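Local coordinates for uncharacterized protein (Bacillus thuringiensis serovar kurstaki, PDB 4XE7) that is probably an actin-like filament-forming ATPase of the ParM family, expected to push or pull plasmid copies apart before cell division, captured here without nucleotide, at residues A[132-137]-A[189-194]; A[165-170]-A[196-201]; A[231-236]-A[244-249]. One frame throughout, in Å; residues are numbered along the deposited sequence.

Overall arrangement
The three contacts are spread over the two halves of an actin-like fold. Interactions 1 and 2 both use strand 188-200 of the larger mixed sheet, with their centres about 17 Å apart: helix 123-140 packs on its beginning, helix 164-171 on its later part. Along the chain these two cross, in the order 132-137, 165-170, 189-194, 196-201, so one strand gathers two helices that precede it. Interaction 3 follows in series, in a hairpin of the second sheet. Its centre lies about 33 Å from that of interaction 1 and about 23 Å from that of interaction 2, whose nearest atoms are about 5 Å away without touching. Two distinct sheets are consistent with the two-domain plan of actin-like ATPases.

Interaction 1 of 3, residues A[132-137]-A[189-194]; sequences TSMAVA and IKITIN
Met134 and Ala135, on helix 123-140, pack against Ile189, Ile191 and Ile193 of strand 188-200 in a buried helix-on-sheet layer. Met134 does most of the reaching. Its CG is anti to the carbonyl carbon (chi1 -70°) and the chain beyond runs fully extended, which carries the thioether across two isoleucines in succession. At the root, Met134 CB rests on Ile191 CD1 at 3.8 Å. Further out, Met134 SD passes Ile191 CG2 at 4.1 Å, and at the tip Met134 CE meets Ile193 CD1, also at 4.1 Å. The methionine crosses both isoleucines at about a right angle, meeting both branches of Ile191 but only the CD1 methyl of Ile193.

This is helix-over-sheet packing, as expected in a domain of an actin-like fold: the short segments of helix and strand lie 8.9 Å apart at closest approach, with an angle of 117° between their N-to-C directions. Alternate strand residues face the helix, so Ile189, Ile191 and Ile193 form one apolar row. At the other end of the row the packing is carried by a small residue. Ala135 CB sits 4.4 Å from Ile189 CB, and Ile189 CG1 reaches the backbone at Ala135 O, 4.0 Å away. The neighbouring strands widen the same layer. Val148 and Phe150 of strand 145-154 touch Met134, whereas Val177 and Phe179 of strand 173-179 touch Ala135, and Thr132 and Val136 turn to strand 73-79.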
# COMPACT_ATOMS: atom_id res chain seq x y z
N THR A 132 13.13 -9.93 1.16
CA THR A 132 12.84 -9.80 2.58
C THR A 132 11.34 -9.89 2.81
O THR A 132 10.90 -10.52 3.78
CB THR A 132 13.38 -8.47 3.14
OG1 THR A 132 14.81 -8.46 3.02
CG2 THR A 132 13.01 -8.30 4.60
N SER A 133 10.54 -9.28 1.93
CA SER A 133 9.09 -9.32 2.09
C SER A 133 8.59 -10.77 1.97
O SER A 133 7.74 -11.21 2.76
CB SER A 133 8.38 -8.41 1.08
OG SER A 133 8.33 -8.99 -0.22
N MET A 134 9.14 -11.50 1.00
CA MET A 134 8.84 -12.93 0.84
C MET A 134 9.18 -13.72 2.11
O MET A 134 8.43 -14.61 2.51
CB MET A 134 9.63 -13.54 -0.32
CG MET A 134 9.22 -13.11 -1.70
SD MET A 134 10.31 -13.84 -2.96
CE MET A 134 9.49 -13.19 -4.43
N ALA A 135 10.33 -13.42 2.70
CA ALA A 135 10.80 -14.14 3.89
C ALA A 135 9.94 -13.87 5.10
O ALA A 135 9.69 -14.77 5.90
CB ALA A 135 12.26 -13.76 4.22
N VAL A 136 9.50 -12.62 5.25
CA VAL A 136 8.62 -12.28 6.37
C VAL A 136 7.27 -13.00 6.27
O VAL A 136 6.77 -13.55 7.25
CB VAL A 136 8.39 -10.75 6.48
CG1 VAL A 136 7.40 -10.43 7.62
CG2 VAL A 136 9.72 -10.04 6.73
N ALA A 137 6.69 -13.02 5.07
CA ALA A 137 5.42 -13.74 4.87
C ALA A 137 5.60 -15.23 5.12
O ALA A 137 4.70 -15.89 5.68
CB ALA A 137 4.89 -13.51 3.48
N ILE A 189 15.02 -18.69 5.80
CA ILE A 189 13.98 -19.11 4.88
C ILE A 189 14.56 -19.44 3.50
O ILE A 189 15.28 -18.64 2.90
CB ILE A 189 12.86 -18.04 4.75
CG1 ILE A 189 11.90 -18.11 5.95
CG2 ILE A 189 11.99 -18.32 3.55
CD1 ILE A 189 12.42 -17.58 7.24
N LYS A 190 14.25 -20.62 3.00
CA LYS A 190 14.70 -21.04 1.69
C LYS A 190 13.62 -20.81 0.64
O LYS A 190 12.54 -21.41 0.71
CB LYS A 190 15.14 -22.50 1.73
CG LYS A 190 15.62 -23.05 0.41
CD LYS A 190 16.19 -24.45 0.61
CE LYS A 190 16.22 -25.22 -0.70
NZ LYS A 190 16.87 -26.55 -0.51
N ILE A 191 13.92 -19.96 -0.32
CA ILE A 191 12.94 -19.55 -1.33
C ILE A 191 13.32 -20.09 -2.68
O ILE A 191 14.41 -19.84 -3.18
CB ILE A 191 12.84 -18.00 -1.43
CG1 ILE A 191 12.30 -17.41 -0.12
CG2 ILE A 191 12.02 -17.56 -2.66
CD1 ILE A 191 12.60 -15.91 0.05
N THR A 192 12.41 -20.85 -3.28
CA THR A 192 12.64 -21.33 -4.63
C THR A 192 11.60 -20.75 -5.58
O THR A 192 10.40 -20.89 -5.37
CB THR A 192 12.60 -22.86 -4.68
OG1 THR A 192 13.50 -23.38 -3.70
CG2 THR A 192 13.01 -23.36 -6.07
N ILE A 193 12.08 -20.09 -6.62
CA ILE A 193 11.21 -19.56 -7.65
C ILE A 193 11.46 -20.34 -8.93
O ILE A 193 12.57 -20.29 -9.47
CB ILE A 193 11.45 -18.06 -7.88
CG1 ILE A 193 11.38 -17.31 -6.54
CG2 ILE A 193 10.46 -17.52 -8.90
CD1 ILE A 193 11.77 -15.84 -6.65
N ASN A 194 10.45 -21.05 -9.39
CA ASN A 194 10.55 -21.92 -10.57
C ASN A 194 9.83 -21.39 -11.79
O ASN A 194 10.14 -21.75 -12.92
CB ASN A 194 10.01 -23.30 -10.23
CG ASN A 194 10.78 -23.97 -9.12
OD1 ASN A 194 12.00 -24.11 -9.20
ND2 ASN A 194 10.07 -24.36 -8.06

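Interaction 2 of 3, residues A[165-170]-A[196-201]; sequences EQILEM and GTMNVE
The peptide group between Gly196 and Thr197 offers one of its flat faces to Leu168, whose two methyls lie side by side over it. Leu168 CD1 stands above the carbonyl end, 3.9 Å from Gly196 O, and Leu168 CD2 above the amide end, 4.1 Å from Thr197 N. The contact thus seats helix 164-171 on the later part of strand 188-200, at the border of the larger sheet of the actin-like fold, where 145-154 is the outermost strand. The short segments approach to 8.7 Å and run 138° apart, more nearly antiparallel than parallel.

Gly196 has no side chain, which lets the branched leucine end settle directly on the backbone. Within the sheet, Thr197 pairs through its backbone with Phe150 and Gly152 of the adjacent strand 145-154. Phe150 touches both Leu168 and Met198, while Ile167 also meets Phe118 and Met154.

Apart from the peptide, the meeting is wholly apolar. Leu168 and Met198 slide past each other in opposite directions, with Leu168 CG 4.1 Å from Met198 CG. Met198 does not stay extended: bends at chi2 (-67°) and chi3 turn SD and CE toward Ile167, and the two side chains, Met198 and Ile167, cross at about a right angle. There Ile167 CG2 is touched by two atoms of the methionine, Met198 SD at 4.0 Å and Met198 CE at 3.9 Å.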
# COMPACT_ATOMS: atom_id res chain seq x y z
N GLU A 165 10.20 -11.76 -19.57
CA GLU A 165 10.90 -13.01 -19.31
C GLU A 165 12.30 -12.74 -18.75
O GLU A 165 12.89 -13.61 -18.12
CB GLU A 165 10.96 -13.85 -20.59
CG GLU A 165 9.56 -14.03 -21.19
CD GLU A 165 9.52 -13.95 -22.71
OE1 GLU A 165 10.06 -14.85 -23.38
OE2 GLU A 165 8.96 -12.95 -23.23
N GLN A 166 12.79 -11.52 -18.96
CA GLN A 166 14.05 -11.07 -18.37
C GLN A 166 13.94 -10.78 -16.88
O GLN A 166 14.83 -11.11 -16.11
CB GLN A 166 14.57 -9.83 -19.09
CG GLN A 166 15.09 -10.10 -20.50
CD GLN A 166 13.98 -10.22 -21.53
OE1 GLN A 166 13.07 -11.05 -21.41
NE2 GLN A 166 14.04 -9.38 -22.56
N ILE A 167 12.84 -10.15 -16.49
CA ILE A 167 12.56 -9.95 -15.07
C ILE A 167 12.47 -11.30 -14.37
O ILE A 167 13.09 -11.52 -13.33
CB ILE A 167 11.25 -9.18 -14.85
CG1 ILE A 167 11.36 -7.75 -15.40
CG2 ILE A 167 10.85 -9.19 -13.38
CD1 ILE A 167 12.48 -6.94 -14.77
N LEU A 168 11.71 -12.20 -14.97
CA LEU A 168 11.50 -13.51 -14.37
C LEU A 168 12.80 -14.31 -14.29
O LEU A 168 13.01 -15.04 -13.32
CB LEU A 168 10.44 -14.28 -15.15
CG LEU A 168 8.99 -13.77 -15.06
CD1 LEU A 168 8.07 -14.60 -15.94
CD2 LEU A 168 8.47 -13.75 -13.61
N GLU A 169 13.66 -14.17 -15.30
CA GLU A 169 14.92 -14.91 -15.39
C GLU A 169 15.91 -14.47 -14.32
O GLU A 169 16.68 -15.27 -13.79
CB GLU A 169 15.55 -14.72 -16.78
CG GLU A 169 15.35 -15.88 -17.72
CD GLU A 169 16.01 -17.15 -17.20
OE1 GLU A 169 17.04 -17.05 -16.51
OE2 GLU A 169 15.48 -18.25 -17.49
N MET A 170 15.89 -13.17 -14.03
CA MET A 170 16.62 -12.60 -12.92
C MET A 170 16.22 -13.29 -11.61
O MET A 170 17.08 -13.58 -10.77
CB MET A 170 16.35 -11.09 -12.85
CG MET A 170 17.11 -10.31 -11.78
SD MET A 170 16.52 -8.60 -11.67
CE MET A 170 18.07 -7.72 -11.67
N GLY A 196 6.67 -18.03 -13.01
CA GLY A 196 6.00 -16.81 -12.63
C GLY A 196 5.17 -16.21 -13.75
O GLY A 196 5.08 -16.77 -14.84
N THR A 197 4.58 -15.06 -13.47
CA THR A 197 3.76 -14.33 -14.43
C THR A 197 3.98 -12.83 -14.24
O THR A 197 4.19 -12.37 -13.11
CB THR A 197 2.25 -14.63 -14.25
OG1 THR A 197 2.05 -16.03 -14.03
CG2 THR A 197 1.47 -14.19 -15.48
N MET A 198 3.94 -12.07 -15.32
CA MET A 198 4.04 -10.63 -15.18
C MET A 198 2.73 -10.01 -15.65
O MET A 198 2.13 -10.46 -16.62
CB MET A 198 5.22 -10.08 -15.97
CG MET A 198 6.57 -10.52 -15.42
SD MET A 198 6.93 -9.83 -13.79
CE MET A 198 7.22 -8.12 -14.22
N ASN A 199 2.29 -8.98 -14.94
CA ASN A 199 0.98 -8.42 -15.23
C ASN A 199 1.13 -6.97 -15.67
O ASN A 199 2.21 -6.37 -15.52
CB ASN A 199 0.07 -8.52 -13.99
CG ASN A 199 0.01 -9.94 -13.43
OD1 ASN A 199 -0.72 -10.79 -13.94
ND2 ASN A 199 0.78 -10.20 -12.36
N VAL A 200 0.05 -6.42 -16.21
CA VAL A 200 0.00 -5.02 -16.63
C VAL A 200 -0.19 -4.12 -15.43
O VAL A 200 -1.31 -4.04 -14.92
CB VAL A 200 -1.17 -4.76 -17.60
CG1 VAL A 200 -1.13 -3.33 -18.12
CG2 VAL A 200 -1.18 -5.78 -18.73
N GLU A 201 0.85 -3.43 -14.99
CA GLU A 201 0.70 -2.52 -13.85
C GLU A 201 -0.30 -1.45 -14.23
O GLU A 201 -0.34 -1.00 -15.37
CB GLU A 201 2.05 -1.90 -13.43
CG GLU A 201 2.04 -1.30 -12.03
CD GLU A 201 3.34 -0.58 -11.69
OE1 GLU A 201 3.73 0.33 -12.44
OE2 GLU A 201 3.97 -0.94 -10.66

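Interaction 3 of 3, residues A[231-236]-A[244-249]; sequences SYAIND and NAFFED
Asn235 and Asn244 pair side chain to side chain at the turn end of an antiparallel hairpin, strands 232-237 and 242-248. Asn244 ND2 donates to Asn235 OD1 over a short 2.6 Å, almost straight at 177°. The acceptor lies in the amide plane of Asn244, although the two amides are turned 60° against each other. Asn235 ND2 in turn gives a hydrogen bond to Ile368 O of strand 366-370, so this buried amide joins both neighbouring strands.

Between the ends the ladder is tight. Tyr232 and Phe247 form one hydrogen-bonded pair, Phe247 N reaching Tyr232 O at 2.8 Å; Ile234 and Ala245 form the next, Ile234 N reaching Ala245 O at 2.8 Å. Phe246 has CG anti to its backbone N (chi1 179°), which swings its ring toward the partner strand: Phe246 CD1 comes within 3.4 Å of Tyr232 O, and Phe246 CE1 within 3.6 Å of Ser231 CB. On the other face of the sheet, the end of Ile234 packs on Phe247, with Ile234 CD1 3.7 Å from Phe247 CE2.

Ser231 stays well packed at the end away from the turn; the loose side there is exposed Glu248, whose CG lies 4.1 Å from Ser231 CB. The glycine-rich turn beyond Asn235 and Asn244 resembles in sequence the second phosphate-binding loop of actin-like ATPases. With the backbone pairs closed and the Asn235 amide engaged through both its oxygen and its nitrogen, the strand ends leading into that turn are held mainly by directional polar bonds.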
# COMPACT_ATOMS: atom_id res chain seq x y z
N SER A 231 -13.46 0.44 -21.31
CA SER A 231 -12.43 1.35 -20.85
C SER A 231 -12.67 1.75 -19.39
O SER A 231 -13.81 1.81 -18.93
CB SER A 231 -12.37 2.58 -21.75
OG SER A 231 -13.59 3.29 -21.72
N TYR A 232 -11.58 2.01 -18.69
CA TYR A 232 -11.61 2.34 -17.28
C TYR A 232 -10.89 3.65 -17.02
O TYR A 232 -9.74 3.82 -17.43
CB TYR A 232 -10.91 1.24 -16.45
CG TYR A 232 -11.39 -0.17 -16.69
CD1 TYR A 232 -12.55 -0.64 -16.09
CD2 TYR A 232 -10.65 -1.05 -17.49
CE1 TYR A 232 -12.98 -1.94 -16.28
CE2 TYR A 232 -11.08 -2.35 -17.68
CZ TYR A 232 -12.25 -2.80 -17.08
OH TYR A 232 -12.69 -4.09 -17.27
N ALA A 233 -11.53 4.57 -16.32
CA ALA A 233 -10.76 5.64 -15.72
C ALA A 233 -10.49 5.23 -14.27
O ALA A 233 -11.41 4.85 -13.54
CB ALA A 233 -11.51 6.98 -15.79
N ILE A 234 -9.23 5.25 -13.87
CA ILE A 234 -8.90 5.03 -12.47
C ILE A 234 -8.31 6.30 -11.88
O ILE A 234 -7.22 6.74 -12.25
CB ILE A 234 -7.94 3.85 -12.27
CG1 ILE A 234 -8.52 2.59 -12.93
CG2 ILE A 234 -7.74 3.61 -10.78
CD1 ILE A 234 -7.63 1.36 -12.86
N ASN A 235 -9.05 6.88 -10.95
CA ASN A 235 -8.61 8.10 -10.32
C ASN A 235 -8.10 7.81 -8.91
O ASN A 235 -8.87 7.42 -8.03
CB ASN A 235 -9.76 9.11 -10.31
CG ASN A 235 -10.32 9.35 -11.70
OD1 ASN A 235 -9.84 10.22 -12.43
ND2 ASN A 235 -11.34 8.57 -12.08
N ASP A 236 -6.80 7.99 -8.73
CA ASP A 236 -6.14 7.73 -7.45
C ASP A 236 -6.08 9.03 -6.64
O ASP A 236 -5.29 9.93 -6.95
CB ASP A 236 -4.73 7.18 -7.70
CG ASP A 236 -4.08 6.60 -6.44
OD1 ASP A 236 -3.02 5.96 -6.57
OD2 ASP A 236 -4.63 6.76 -5.32
N ASN A 244 -5.25 11.00 -12.44
CA ASN A 244 -6.38 10.58 -13.29
C ASN A 244 -5.87 9.74 -14.46
O ASN A 244 -5.39 10.28 -15.44
CB ASN A 244 -7.15 11.79 -13.80
CG ASN A 244 -7.51 12.76 -12.68
OD1 ASN A 244 -6.86 13.80 -12.50
ND2 ASN A 244 -8.51 12.40 -11.90
N ALA A 245 -5.95 8.42 -14.31
CA ALA A 245 -5.45 7.50 -15.32
C ALA A 245 -6.58 6.97 -16.20
O ALA A 245 -7.65 6.65 -15.69
CB ALA A 245 -4.70 6.32 -14.66
N PHE A 246 -6.34 6.89 -17.50
CA PHE A 246 -7.33 6.32 -18.40
C PHE A 246 -6.76 5.14 -19.17
O PHE A 246 -5.72 5.25 -19.82
CB PHE A 246 -7.86 7.38 -19.36
CG PHE A 246 -8.87 6.87 -20.34
CD1 PHE A 246 -9.96 6.13 -19.93
CD2 PHE A 246 -8.74 7.17 -21.69
CE1 PHE A 246 -10.90 5.69 -20.83
CE2 PHE A 246 -9.68 6.73 -22.61
CZ PHE A 246 -10.76 5.98 -22.17
N PHE A 247 -7.43 4.01 -19.06
CA PHE A 247 -6.99 2.77 -19.71
C PHE A 247 -7.97 2.34 -20.79
O PHE A 247 -9.17 2.19 -20.52
CB PHE A 247 -6.82 1.65 -18.69
CG PHE A 247 -5.81 1.95 -17.61
CD1 PHE A 247 -4.46 1.64 -17.79
CD2 PHE A 247 -6.21 2.50 -16.40
CE1 PHE A 247 -3.53 1.90 -16.79
CE2 PHE A 247 -5.28 2.77 -15.39
CZ PHE A 247 -3.95 2.46 -15.58
N GLU A 248 -7.46 2.14 -21.99
CA GLU A 248 -8.26 1.76 -23.14
C GLU A 248 -7.60 0.57 -23.80
O GLU A 248 -6.40 0.61 -24.06
CB GLU A 248 -8.37 2.93 -24.13
CG GLU A 248 -9.70 3.07 -24.85
CD GLU A 248 -9.81 4.38 -25.62
OE1 GLU A 248 -8.85 5.19 -25.60
OE2 GLU A 248 -10.86 4.61 -26.25
N ASP A 249 -8.37 -0.49 -24.03
CA ASP A 249 -7.83 -1.69 -24.65
C ASP A 249 -6.62 -2.22 -23.89
O ASP A 249 -5.64 -2.65 -24.50
CB ASP A 249 -7.47 -1.42 -26.12
CG ASP A 249 -8.69 -1.06 -26.96
OD1 ASP A 249 -9.68 -1.83 -26.92
OD2 ASP A 249 -8.66 -0.01 -27.64